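Local structure of uncharacterized protein AsqI (Emericella nidulans, 5YY3) at residues V53-L63 against R134-P145; H69-P77 against G379-A387. The protein catalyses the zinc-dependent ring contraction of 4'-methoxycyclopenin to 4'-methoxyviridicatin, with release of methyl isocyanate, in aspoquinolone biosynthesis. All coordinates share one frame; numbering follows the deposited sequence.

Interaction 1 of 2, residues V53-L63 against R134-P145; sequences VSSDVRGIFAL and RKIFPPPLKNHP
The pyrrolidine of P139 sits squarely over one face of the F61 ring. Its CD carbon lies 3.4 Å from the ring centroid and only 4° off the normal, a textbook CH-pi contact, and CG leans over the root of the ring, 3.5 Å from F61 CG. One turn back along helix 53-61, V57 adds to this cluster: its CG1, set anti to the backbone N (chi1 170°), lies 4.0 Å from P139 CD. At the end of the helix, P145 CD packs 3.3 Å from F61 O. F61 also reaches L121 and Y187, so this end of the contact is closed in by helices 114-127 and 180-193, and P138 touches the latter through M191.

Toward the start of the helix the packing is thinner. V53 splits its two methyls, CG1 meeting I136 CD1 at 3.6 Å and CG2 approaching R134 NH1, whose guanidinium is held by E98 and D130 through NH2. On the solvent side the exposed R58 brings merely its CG near the amide of N143, at 3.9 Å from ND2, with the guanidinium and amide planes 67° apart.

No hydrogen bond crosses between the segments, so the fit of the proline run to the helix depends on shape and on CH-pi and aliphatic contact, while the polar carbonyls of P138 and P139 are satisfied by R554 rather than by the helix.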
# COMPACT_ATOMS: atom_id res chain seq x y z
N VAL A 53 -14.15 35.63 -39.46
CA VAL A 53 -12.90 34.90 -39.62
C VAL A 53 -12.76 33.96 -38.42
O VAL A 53 -12.43 32.79 -38.58
CB VAL A 53 -11.69 35.84 -39.69
CG1 VAL A 53 -10.42 35.05 -40.02
CG2 VAL A 53 -11.93 36.94 -40.71
N SER A 54 -13.03 34.47 -37.22
CA SER A 54 -12.83 33.70 -36.01
C SER A 54 -13.80 32.51 -35.91
O SER A 54 -13.43 31.43 -35.42
CB SER A 54 -12.97 34.60 -34.77
OG SER A 54 -12.41 35.86 -35.00
N SER A 55 -15.03 32.68 -36.38
CA SER A 55 -16.02 31.61 -36.31
C SER A 55 -15.86 30.60 -37.45
O SER A 55 -16.31 29.46 -37.35
CB SER A 55 -17.44 32.19 -36.29
OG SER A 55 -17.58 33.22 -37.25
N ASP A 56 -15.21 31.02 -38.53
CA ASP A 56 -14.81 30.10 -39.59
C ASP A 56 -13.80 29.12 -39.02
O ASP A 56 -13.88 27.91 -39.24
CB ASP A 56 -14.21 30.85 -40.78
CG ASP A 56 -15.26 31.33 -41.75
OD1 ASP A 56 -16.37 30.75 -41.76
OD2 ASP A 56 -14.97 32.28 -42.51
N VAL A 57 -12.83 29.66 -38.28
CA VAL A 57 -11.76 28.87 -37.70
C VAL A 57 -12.31 27.86 -36.69
O VAL A 57 -11.96 26.68 -36.76
CB VAL A 57 -10.70 29.78 -37.03
CG1 VAL A 57 -9.71 28.96 -36.21
CG2 VAL A 57 -9.97 30.59 -38.09
N ARG A 58 -13.17 28.31 -35.78
CA ARG A 58 -13.83 27.41 -34.83
C ARG A 58 -14.67 26.36 -35.56
O ARG A 58 -14.70 25.19 -35.16
CB ARG A 58 -14.71 28.19 -33.84
CG ARG A 58 -13.94 29.01 -32.82
CD ARG A 58 -14.89 29.91 -32.02
NE ARG A 58 -14.65 31.33 -32.31
CZ ARG A 58 -15.61 32.25 -32.35
NH1 ARG A 58 -16.87 31.91 -32.14
NH2 ARG A 58 -15.30 33.52 -32.62
N GLY A 59 -15.36 26.77 -36.61
CA GLY A 59 -16.14 25.85 -37.41
C GLY A 59 -15.29 24.75 -38.03
O GLY A 59 -15.68 23.59 -38.05
N ILE A 60 -14.12 25.12 -38.54
CA ILE A 60 -13.22 24.16 -39.17
C ILE A 60 -12.67 23.18 -38.12
O ILE A 60 -12.73 21.97 -38.31
CB ILE A 60 -12.05 24.88 -39.90
CG1 ILE A 60 -12.60 25.74 -41.05
CG2 ILE A 60 -11.03 23.87 -40.42
CD1 ILE A 60 -11.58 26.67 -41.68
N PHE A 61 -12.14 23.71 -37.02
CA PHE A 61 -11.59 22.88 -35.95
C PHE A 61 -12.61 21.93 -35.31
O PHE A 61 -12.23 20.96 -34.66
CB PHE A 61 -10.97 23.76 -34.88
CG PHE A 61 -9.54 24.12 -35.16
CD1 PHE A 61 -9.23 25.09 -36.09
CD2 PHE A 61 -8.52 23.47 -34.50
CE1 PHE A 61 -7.91 25.41 -36.36
CE2 PHE A 61 -7.20 23.78 -34.76
CZ PHE A 61 -6.89 24.76 -35.70
N ALA A 62 -13.89 22.22 -35.52
CA ALA A 62 -14.96 21.39 -34.96
C ALA A 62 -15.36 20.25 -35.90
O ALA A 62 -16.10 19.34 -35.50
CB ALA A 62 -16.17 22.25 -34.64
N LEU A 63 -14.90 20.29 -37.14
CA LEU A 63 -15.34 19.33 -38.14
C LEU A 63 -14.99 17.88 -37.79
O LEU A 63 -13.82 17.54 -37.62
CB LEU A 63 -14.77 19.68 -39.50
CG LEU A 63 -15.48 20.86 -40.17
CD1 LEU A 63 -14.84 21.17 -41.51
CD2 LEU A 63 -16.97 20.55 -40.33
N ARG A 134 -3.40 40.28 -36.27
CA ARG A 134 -4.85 40.35 -36.06
C ARG A 134 -5.27 39.59 -34.81
O ARG A 134 -6.46 39.35 -34.59
CB ARG A 134 -5.60 39.80 -37.28
CG ARG A 134 -5.45 40.67 -38.52
CD ARG A 134 -5.98 39.98 -39.77
NE ARG A 134 -7.41 39.68 -39.72
CZ ARG A 134 -8.14 39.40 -40.79
NH1 ARG A 134 -9.43 39.13 -40.67
NH2 ARG A 134 -7.58 39.41 -41.99
N LYS A 135 -4.28 39.21 -34.00
CA LYS A 135 -4.46 38.41 -32.78
C LYS A 135 -5.46 37.26 -32.96
O LYS A 135 -6.19 36.90 -32.03
CB LYS A 135 -4.87 39.32 -31.60
CG LYS A 135 -6.26 39.97 -31.68
CD LYS A 135 -6.43 41.14 -30.69
CE LYS A 135 -7.87 41.23 -30.17
NZ LYS A 135 -8.08 42.49 -29.41
N ILE A 136 -5.49 36.67 -34.16
CA ILE A 136 -6.31 35.48 -34.40
C ILE A 136 -5.48 34.22 -34.21
O ILE A 136 -4.39 34.07 -34.78
CB ILE A 136 -6.94 35.48 -35.81
CG1 ILE A 136 -8.03 36.56 -35.89
CG2 ILE A 136 -7.55 34.13 -36.12
CD1 ILE A 136 -8.77 36.60 -37.21
N PHE A 137 -5.99 33.32 -33.37
CA PHE A 137 -5.19 32.22 -32.84
C PHE A 137 -5.83 30.89 -33.12
O PHE A 137 -7.04 30.82 -33.31
CB PHE A 137 -4.99 32.40 -31.34
CG PHE A 137 -4.25 33.65 -30.98
CD1 PHE A 137 -3.06 33.97 -31.62
CD2 PHE A 137 -4.75 34.51 -30.01
CE1 PHE A 137 -2.38 35.12 -31.28
CE2 PHE A 137 -4.07 35.66 -29.67
CZ PHE A 137 -2.89 35.97 -30.31
N PRO A 138 -5.03 29.81 -33.14
CA PRO A 138 -5.66 28.49 -33.15
C PRO A 138 -6.49 28.34 -31.88
O PRO A 138 -6.12 28.90 -30.85
CB PRO A 138 -4.47 27.52 -33.19
CG PRO A 138 -3.24 28.36 -32.96
CD PRO A 138 -3.57 29.75 -33.32
N PRO A 139 -7.62 27.61 -31.95
CA PRO A 139 -8.54 27.52 -30.81
C PRO A 139 -7.90 26.88 -29.58
O PRO A 139 -6.89 26.18 -29.69
CB PRO A 139 -9.68 26.64 -31.35
CG PRO A 139 -9.59 26.75 -32.84
CD PRO A 139 -8.12 26.89 -33.14
N PRO A 140 -8.48 27.14 -28.41
CA PRO A 140 -8.15 26.38 -27.20
C PRO A 140 -8.26 24.88 -27.46
O PRO A 140 -9.11 24.48 -28.24
CB PRO A 140 -9.21 26.85 -26.20
CG PRO A 140 -9.51 28.26 -26.62
CD PRO A 140 -9.37 28.28 -28.13
N LEU A 141 -7.42 24.07 -26.83
CA LEU A 141 -7.54 22.62 -26.94
C LEU A 141 -8.95 22.18 -26.55
O LEU A 141 -9.42 21.14 -27.02
CB LEU A 141 -6.51 21.91 -26.05
CG LEU A 141 -6.63 20.39 -25.91
CD1 LEU A 141 -6.33 19.73 -27.22
CD2 LEU A 141 -5.71 19.84 -24.81
N LYS A 142 -9.61 22.98 -25.71
CA LYS A 142 -10.93 22.63 -25.24
C LYS A 142 -11.95 22.55 -26.38
O LYS A 142 -12.96 21.87 -26.26
CB LYS A 142 -11.43 23.64 -24.20
CG LYS A 142 -12.53 23.00 -23.34
CD LYS A 142 -13.59 23.97 -22.83
CE LYS A 142 -14.83 23.21 -22.28
NZ LYS A 142 -15.04 21.91 -22.98
N ASN A 143 -11.68 23.23 -27.48
CA ASN A 143 -12.60 23.19 -28.62
C ASN A 143 -12.47 21.93 -29.46
O ASN A 143 -13.32 21.67 -30.30
CB ASN A 143 -12.41 24.42 -29.52
CG ASN A 143 -12.93 25.70 -28.90
OD1 ASN A 143 -13.26 25.74 -27.72
ND2 ASN A 143 -13.03 26.75 -29.72
N HIS A 144 -11.41 21.15 -29.23
CA HIS A 144 -11.15 19.96 -30.02
C HIS A 144 -12.32 18.99 -29.91
O HIS A 144 -12.91 18.86 -28.83
CB HIS A 144 -9.84 19.31 -29.57
CG HIS A 144 -9.37 18.21 -30.47
ND1 HIS A 144 -9.96 16.96 -30.50
CD2 HIS A 144 -8.36 18.17 -31.37
CE1 HIS A 144 -9.34 16.20 -31.38
NE2 HIS A 144 -8.36 16.91 -31.93
N PRO A 145 -12.69 18.35 -31.03
CA PRO A 145 -13.80 17.38 -31.07
C PRO A 145 -13.79 16.34 -29.95
O PRO A 145 -14.86 15.89 -29.54
CB PRO A 145 -13.61 16.70 -32.43
CG PRO A 145 -13.00 17.75 -33.29
CD PRO A 145 -12.12 18.59 -32.37

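Interaction 2 of 2, residues H69-P77 against G379-A387; sequences HKPYNGLSP and GLTISNFGA
N73 lies alongside I382, the two side chains pointing the same way, with the amide carbon CG 4.0 Å from I382 CD1 and OD1 near CB and CG2 of the same isoleucine. With CG anti to the backbone N (chi1 -177°), the asparagine can also turn OD1 back to its own backbone, where it accepts from L75 N at 2.9 Å in an Asx turn, the donor tilted 34° from the carbonyl plane. ND2 is bonded to L282 O, so both ends of the amide are engaged and its rotation is fixed.

The backbones themselves are joined by a pair of short bonds: I382 N gives to Y72 O, and G74 N to I382 O, each at 2.7 Å. A weaker third bond, Y72 N to T381 OG1, is 3.3 Å long; that hydroxyl is also bonded to N113. The Y72 ring packs on helices 77-92 and 114-127, and its OH is bonded to D119.

Farther along, G74 comes up closely against 379-387, its O 3.5 Å from N384 CB, and the L75 side chain crosses that of N384 at about a right angle. N384 itself lies about 5 Å from the zinc ligand H190, side chain to side chain.

The arrangement is a single beta bridge between two loops, N73 with I382, running into a type I turn from N73 that ends on S76, the N-cap of helix 77-92, beside the zinc site of this hemocyanin-like domain.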
# COMPACT_ATOMS: atom_id res chain seq x y z
N HIS A 69 -14.03 10.06 -45.39
CA HIS A 69 -12.75 10.76 -45.33
C HIS A 69 -11.60 9.76 -45.43
O HIS A 69 -11.60 8.74 -44.74
CB HIS A 69 -12.63 11.57 -44.03
CG HIS A 69 -13.38 12.87 -44.06
ND1 HIS A 69 -14.28 13.24 -43.08
CD2 HIS A 69 -13.36 13.89 -44.95
CE1 HIS A 69 -14.78 14.43 -43.36
NE2 HIS A 69 -14.23 14.85 -44.49
N LYS A 70 -10.66 10.05 -46.32
CA LYS A 70 -9.43 9.28 -46.42
C LYS A 70 -8.78 9.26 -45.05
O LYS A 70 -8.72 10.29 -44.38
CB LYS A 70 -8.51 9.91 -47.47
CG LYS A 70 -7.11 9.33 -47.53
CD LYS A 70 -6.31 9.93 -48.68
CE LYS A 70 -7.10 9.90 -49.98
NZ LYS A 70 -6.23 10.09 -51.19
N PRO A 71 -8.33 8.09 -44.59
CA PRO A 71 -7.81 8.00 -43.22
C PRO A 71 -6.50 8.76 -43.01
O PRO A 71 -5.67 8.87 -43.92
CB PRO A 71 -7.62 6.50 -43.01
CG PRO A 71 -7.41 5.96 -44.40
CD PRO A 71 -8.31 6.79 -45.28
N TYR A 72 -6.35 9.30 -41.80
CA TYR A 72 -5.20 10.14 -41.45
C TYR A 72 -4.53 9.63 -40.18
O TYR A 72 -5.21 9.21 -39.23
CB TYR A 72 -5.65 11.61 -41.29
CG TYR A 72 -4.57 12.57 -40.80
CD1 TYR A 72 -3.51 12.92 -41.62
CD2 TYR A 72 -4.64 13.14 -39.53
CE1 TYR A 72 -2.54 13.80 -41.18
CE2 TYR A 72 -3.68 14.02 -39.09
CZ TYR A 72 -2.63 14.35 -39.91
OH TYR A 72 -1.68 15.22 -39.46
N ASN A 73 -3.20 9.66 -40.16
CA ASN A 73 -2.43 9.28 -38.98
C ASN A 73 -1.51 10.42 -38.56
O ASN A 73 -0.39 10.54 -39.05
CB ASN A 73 -1.63 8.00 -39.25
CG ASN A 73 -0.85 7.50 -38.04
OD1 ASN A 73 -0.69 8.20 -37.03
ND2 ASN A 73 -0.33 6.28 -38.15
N GLY A 74 -1.99 11.24 -37.63
CA GLY A 74 -1.23 12.39 -37.15
C GLY A 74 0.09 12.06 -36.46
O GLY A 74 0.81 12.97 -36.04
N LEU A 75 0.41 10.78 -36.33
CA LEU A 75 1.67 10.33 -35.75
C LEU A 75 2.53 9.59 -36.77
O LEU A 75 3.58 9.04 -36.44
CB LEU A 75 1.43 9.43 -34.53
CG LEU A 75 1.02 10.11 -33.22
CD1 LEU A 75 0.92 9.09 -32.09
CD2 LEU A 75 2.01 11.20 -32.86
N SER A 76 2.08 9.56 -38.02
CA SER A 76 2.87 8.96 -39.10
C SER A 76 3.69 10.00 -39.88
O SER A 76 3.14 10.98 -40.40
CB SER A 76 1.96 8.18 -40.05
OG SER A 76 2.64 7.91 -41.27
N PRO A 77 5.01 9.79 -39.97
CA PRO A 77 5.86 10.74 -40.70
C PRO A 77 5.40 10.98 -42.15
O PRO A 77 5.44 12.12 -42.61
CB PRO A 77 7.24 10.08 -40.65
CG PRO A 77 7.20 9.29 -39.38
CD PRO A 77 5.80 8.77 -39.27
N GLY A 379 -9.34 2.13 -42.66
CA GLY A 379 -8.84 2.36 -41.32
C GLY A 379 -9.49 3.54 -40.62
O GLY A 379 -10.22 4.31 -41.24
N LEU A 380 -9.22 3.68 -39.32
CA LEU A 380 -9.79 4.77 -38.53
C LEU A 380 -8.74 5.87 -38.33
O LEU A 380 -7.57 5.59 -38.15
CB LEU A 380 -10.31 4.23 -37.19
CG LEU A 380 -11.16 5.14 -36.28
CD1 LEU A 380 -12.25 5.86 -37.07
CD2 LEU A 380 -11.79 4.32 -35.15
N THR A 381 -9.17 7.13 -38.39
CA THR A 381 -8.24 8.23 -38.25
C THR A 381 -7.57 8.25 -36.88
O THR A 381 -8.22 8.05 -35.85
CB THR A 381 -8.94 9.57 -38.50
OG1 THR A 381 -9.06 9.77 -39.91
CG2 THR A 381 -8.16 10.72 -37.90
N ILE A 382 -6.25 8.45 -36.87
CA ILE A 382 -5.50 8.60 -35.62
C ILE A 382 -4.99 10.01 -35.45
O ILE A 382 -4.23 10.51 -36.27
CB ILE A 382 -4.29 7.68 -35.56
CG1 ILE A 382 -4.70 6.22 -35.71
CG2 ILE A 382 -3.52 7.90 -34.27
CD1 ILE A 382 -3.53 5.33 -35.94
N SER A 383 -5.41 10.62 -34.36
CA SER A 383 -5.06 11.98 -34.03
C SER A 383 -3.84 12.04 -33.12
O SER A 383 -3.72 11.28 -32.16
CB SER A 383 -6.24 12.67 -33.36
OG SER A 383 -5.84 13.93 -32.83
N ASN A 384 -2.92 12.94 -33.44
CA ASN A 384 -1.89 13.31 -32.49
C ASN A 384 -2.55 14.10 -31.38
O ASN A 384 -2.66 15.32 -31.45
CB ASN A 384 -0.78 14.13 -33.13
CG ASN A 384 0.31 14.50 -32.13
OD1 ASN A 384 0.33 14.00 -31.00
ND2 ASN A 384 1.24 15.38 -32.55
N PHE A 385 -3.01 13.38 -30.36
CA PHE A 385 -3.75 13.99 -29.28
C PHE A 385 -3.38 13.30 -27.98
O PHE A 385 -3.32 12.07 -27.92
CB PHE A 385 -5.26 13.88 -29.54
CG PHE A 385 -6.12 14.47 -28.46
CD1 PHE A 385 -6.40 13.77 -27.29
CD2 PHE A 385 -6.69 15.72 -28.64
CE1 PHE A 385 -7.20 14.31 -26.30
CE2 PHE A 385 -7.51 16.28 -27.67
CZ PHE A 385 -7.76 15.57 -26.49
N GLY A 386 -3.10 14.10 -26.96
CA GLY A 386 -3.02 13.61 -25.60
C GLY A 386 -1.80 12.81 -25.26
O GLY A 386 -1.83 12.01 -24.32
N ALA A 387 -0.71 13.00 -26.01
CA ALA A 387 0.54 12.31 -25.71
C ALA A 387 1.00 12.48 -24.24
O ALA A 387 1.33 11.48 -23.59
CB ALA A 387 1.63 12.77 -26.66

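The centres of interactions 1 and 2 are 19 Å apart, and their segments alternate along the chain: 53-63, 69-77, 134-145, then 379-387. Two early N-terminal pieces are thus each paired with a later loop of the hemocyanin copper-type domain. Helix 114-127 is common to both, receiving F61 and P138 from the first contact and Y72 and T381 from the second. The two also touch directly, F385 CE2 lying 3.7 Å from L141 CD1 and its ring meeting that of H144. Of the later loops, 379-387 lies beside the zinc site and 134-145 farther out, the side chain of P138 about 10 Å from that of H190, and the N-terminal region packs against each.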